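Local coordinates for protein glycoside hydrolase (Streptococcus pneumoniae serotype 4, PDB 6ORH) that probably releases alpha-L-fucose from host glycans as a family 29 glycoside hydrolase with a TIM-barrel catalytic domain and a C-terminal galactose-binding-like domain, at residues Asp377-Glu383 with Val413-Leu419. The protein carries 2 engineered substitutions. Sequence-based numbering, arbitrary orientation.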
loop_
_atom_site.group_PDB
_atom_site.type_symbol
_atom_site.label_atom_id
_atom_site.label_comp_id
_atom_site.label_asym_id
_atom_site.label_seq_id
_atom_site.Cartn_x
_atom_site.Cartn_y
_atom_site.Cartn_z
ATOM N N ASP A 377 -1.680 14.655 -11.487
ATOM C CA ASP A 377 -1.920 13.825 -10.321
ATOM C C ASP A 377 -1.039 12.576 -10.360
ATOM O O ASP A 377 -1.248 11.684 -9.541
ATOM C CB ASP A 377 -3.390 13.428 -10.149
ATOM C CG ASP A 377 -4.025 12.707 -11.337
ATOM O OD1 ASP A 377 -3.377 12.575 -12.405
ATOM O OD2 ASP A 377 -5.204 12.358 -11.208
ATOM N N VAL A 378 -0.089 12.529 -11.303
ATOM C CA VAL A 378 0.845 11.406 -11.373
ATOM C C VAL A 378 2.250 11.927 -11.629
ATOM O O VAL A 378 2.480 12.689 -12.566
ATOM C CB VAL A 378 0.481 10.386 -12.468
ATOM C CG1 VAL A 378 1.437 9.181 -12.383
ATOM C CG2 VAL A 378 -0.959 9.920 -12.352
ATOM N N ILE A 379 3.228 11.433 -10.852
ATOM C CA ILE A 379 4.629 11.643 -11.192
ATOM C C ILE A 379 5.258 10.291 -11.560
ATOM O O ILE A 379 4.922 9.292 -10.947
ATOM C CB ILE A 379 5.403 12.378 -10.069
ATOM C CG1 ILE A 379 6.795 12.811 -10.544
ATOM C CG2 ILE A 379 5.459 11.514 -8.798
ATOM C CD1 ILE A 379 7.579 13.743 -9.606
ATOM N N GLU A 380 6.097 10.273 -12.607
ATOM C CA GLU A 380 6.864 9.080 -12.984
ATOM C C GLU A 380 8.356 9.364 -12.805
ATOM O O GLU A 380 8.870 10.407 -13.231
ATOM C CB GLU A 380 6.557 8.690 -14.441
ATOM C CG GLU A 380 7.470 7.549 -14.945
ATOM C CD GLU A 380 7.249 7.222 -16.416
ATOM O OE1 GLU A 380 6.121 7.401 -16.894
ATOM O OE2 GLU A 380 8.215 6.766 -17.077
ATOM N N LEU A 381 9.083 8.430 -12.158
ATOM C CA LEU A 381 10.528 8.504 -12.005
ATOM C C LEU A 381 11.094 7.195 -12.563
ATOM O O LEU A 381 10.443 6.148 -12.416
ATOM C CB LEU A 381 10.865 8.585 -10.506
ATOM C CG LEU A 381 10.230 9.722 -9.694
ATOM C CD1 LEU A 381 10.643 9.604 -8.224
ATOM C CD2 LEU A 381 10.630 11.081 -10.245
ATOM N N ARG A 382 12.298 7.223 -13.133
ATOM C CA ARG A 382 12.952 5.983 -13.570
ATOM C C ARG A 382 14.431 6.001 -13.193
ATOM O O ARG A 382 15.146 6.997 -13.386
ATOM C CB ARG A 382 12.905 5.815 -15.093
ATOM C CG ARG A 382 11.497 5.708 -15.662
ATOM C CD ARG A 382 11.570 5.136 -17.076
ATOM N NE ARG A 382 10.267 5.142 -17.719
ATOM C CZ ARG A 382 10.020 4.485 -18.855
ATOM N NH1 ARG A 382 10.992 3.783 -19.419
ATOM N NH2 ARG A 382 8.820 4.525 -19.407
ATOM N N GLU A 383 14.907 4.861 -12.680
ATOM C CA GLU A 383 16.327 4.672 -12.435
ATOM C C GLU A 383 17.022 4.176 -13.693
ATOM O O GLU A 383 16.374 3.908 -14.699
ATOM C CB GLU A 383 16.600 3.682 -11.295
ATOM C CG GLU A 383 16.410 4.320 -9.950
ATOM C CD GLU A 383 16.731 3.387 -8.799
ATOM O OE1 GLU A 383 15.862 2.528 -8.491
ATOM O OE2 GLU A 383 17.778 3.599 -8.154
ATOM N N VAL A 413 12.295 3.179 -6.518
ATOM C CA VAL A 413 11.923 3.673 -7.832
ATOM C C VAL A 413 11.969 2.481 -8.791
ATOM O O VAL A 413 10.930 2.070 -9.313
ATOM C CB VAL A 413 12.855 4.839 -8.234
ATOM C CG1 VAL A 413 12.629 5.233 -9.700
ATOM C CG2 VAL A 413 12.604 6.077 -7.354
ATOM N N GLY A 414 13.164 1.933 -9.040
ATOM C CA GLY A 414 13.294 0.793 -9.937
ATOM C C GLY A 414 13.266 1.217 -11.413
ATOM O O GLY A 414 13.606 2.362 -11.751
ATOM N N TYR A 415 12.812 0.307 -12.284
ATOM C CA TYR A 415 12.775 0.594 -13.705
ATOM C C TYR A 415 11.858 1.791 -13.986
ATOM O O TYR A 415 12.129 2.638 -14.850
ATOM C CB TYR A 415 12.228 -0.618 -14.463
ATOM C CG TYR A 415 12.394 -0.464 -15.951
ATOM C CD1 TYR A 415 13.595 -0.807 -16.553
ATOM C CD2 TYR A 415 11.354 0.040 -16.714
ATOM C CE1 TYR A 415 13.772 -0.626 -17.918
ATOM C CE2 TYR A 415 11.512 0.231 -18.079
ATOM C CZ TYR A 415 12.733 -0.096 -18.661
ATOM O OH TYR A 415 12.933 0.005 -20.011
ATOM N N LYS A 416 10.732 1.812 -13.275
ATOM C CA LYS A 416 9.731 2.843 -13.475
ATOM C C LYS A 416 8.815 2.854 -12.264
ATOM O O LYS A 416 8.292 1.818 -11.866
ATOM C CB LYS A 416 8.901 2.490 -14.713
ATOM C CG LYS A 416 7.636 3.318 -14.922
ATOM C CD LYS A 416 7.047 3.000 -16.305
ATOM C CE LYS A 416 5.667 3.584 -16.529
ATOM N NZ LYS A 416 5.201 3.290 -17.914
ATOM N N ARG A 417 8.600 4.052 -11.696
ATOM C CA ARG A 417 7.712 4.208 -10.558
ATOM C C ARG A 417 6.701 5.291 -10.923
ATOM O O ARG A 417 7.097 6.397 -11.313
ATOM C CB ARG A 417 8.521 4.674 -9.329
ATOM C CG ARG A 417 7.715 4.926 -8.061
ATOM C CD ARG A 417 7.152 3.617 -7.506
ATOM N NE ARG A 417 6.137 3.795 -6.468
ATOM C CZ ARG A 417 6.346 3.669 -5.168
ATOM N NH1 ARG A 417 7.574 3.501 -4.664
ATOM N NH2 ARG A 417 5.304 3.772 -4.354
ATOM N N LEU A 418 5.425 4.938 -10.828
ATOM C CA LEU A 418 4.351 5.920 -10.923
ATOM C C LEU A 418 3.920 6.188 -9.494
ATOM O O LEU A 418 3.840 5.271 -8.663
ATOM C CB LEU A 418 3.198 5.369 -11.770
ATOM C CG LEU A 418 3.584 5.033 -13.205
ATOM C CD1 LEU A 418 2.426 4.317 -13.922
ATOM C CD2 LEU A 418 3.985 6.293 -13.969
ATOM N N LEU A 419 3.823 7.465 -9.156
ATOM C CA LEU A 419 3.264 7.781 -7.860
ATOM C C LEU A 419 2.111 8.783 -8.001
ATOM O O LEU A 419 2.318 9.866 -8.538
ATOM C CB LEU A 419 4.402 8.363 -7.018
ATOM C CG LEU A 419 4.002 8.752 -5.600
ATOM C CD1 LEU A 419 3.722 7.496 -4.760
ATOM C CD2 LEU A 419 5.145 9.556 -4.989
HETATM O O HOH W 1 6.066 5.774 -19.017
HETATM O O HOH W 2 11.150 1.583 -21.482
HETATM O O HOH W 3 14.793 1.645 -6.203
HETATM O O HOH W 4 14.532 2.552 -16.194
#
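Val378 meets Leu418 through methyl groups, CG1 to CD2, where antiparallel strands 378-382 and 417-426 pair inside one sheet of the beta-sandwich, the F5/8 type C (galactose-binding-like) domain. Strand 441-448 pairs with the other edge of 378-382, and Asp377 and Val378 face Tyr448 as a classic beta bulge. Ile379 and Leu419 form a hydrogen-bonded pair, with Leu419 N 2.8 Å from Ile379 O; on the sandwich-core face, Ile379 CG2 rests on Leu419 CB, and Val396 and Phe394 of the opposing sheet pack against this face. Glu380, on the other face, lies alongside Leu418, whose CD2 reaches 3.5 Å from Glu380 CB. The Glu380 carboxylate is held by several partners: OE2 accepts a hydrogen bond from Arg382 NE (2.7 Å), part of a salt bridge, nearly along the C-O axis, and pairs with Lys444, while OE1 is hydrogen-bonded to the Tyr448 hydroxyl. A water accepts from Lys416 NZ and Arg382 NH2 and donates to Glu380 OE1, which probably eases the crowding of the two cations; a Lys416-Glu22 salt bridge and packing of Tyr415 on helix 13-21 join this face to the catalytic part. Leu381 repeats the hydrogen-bonded pairing with Arg417 and returns to the core face, where its CB touches Val413 CG1 at 3.9 Å. Arg382 runs extended beside Tyr415, with guanidinium and phenol planes 42° apart and a water joining NH1 to the Tyr415 hydroxyl. At Glu383 the pairing passes into the turn before strand 417-426: its N donates to Gly414 O at 3.0 Å. With CG anti to the carbonyl carbon (chi1 -79°) and the chain extended beyond it, the Glu383 carboxylate reaches Gly414; OE2 accepts from Arg390 N and Ile391 N, and OE1 accepts a hydrogen bond from Gly414 N, 2.8 Å away, on its anti lone pair.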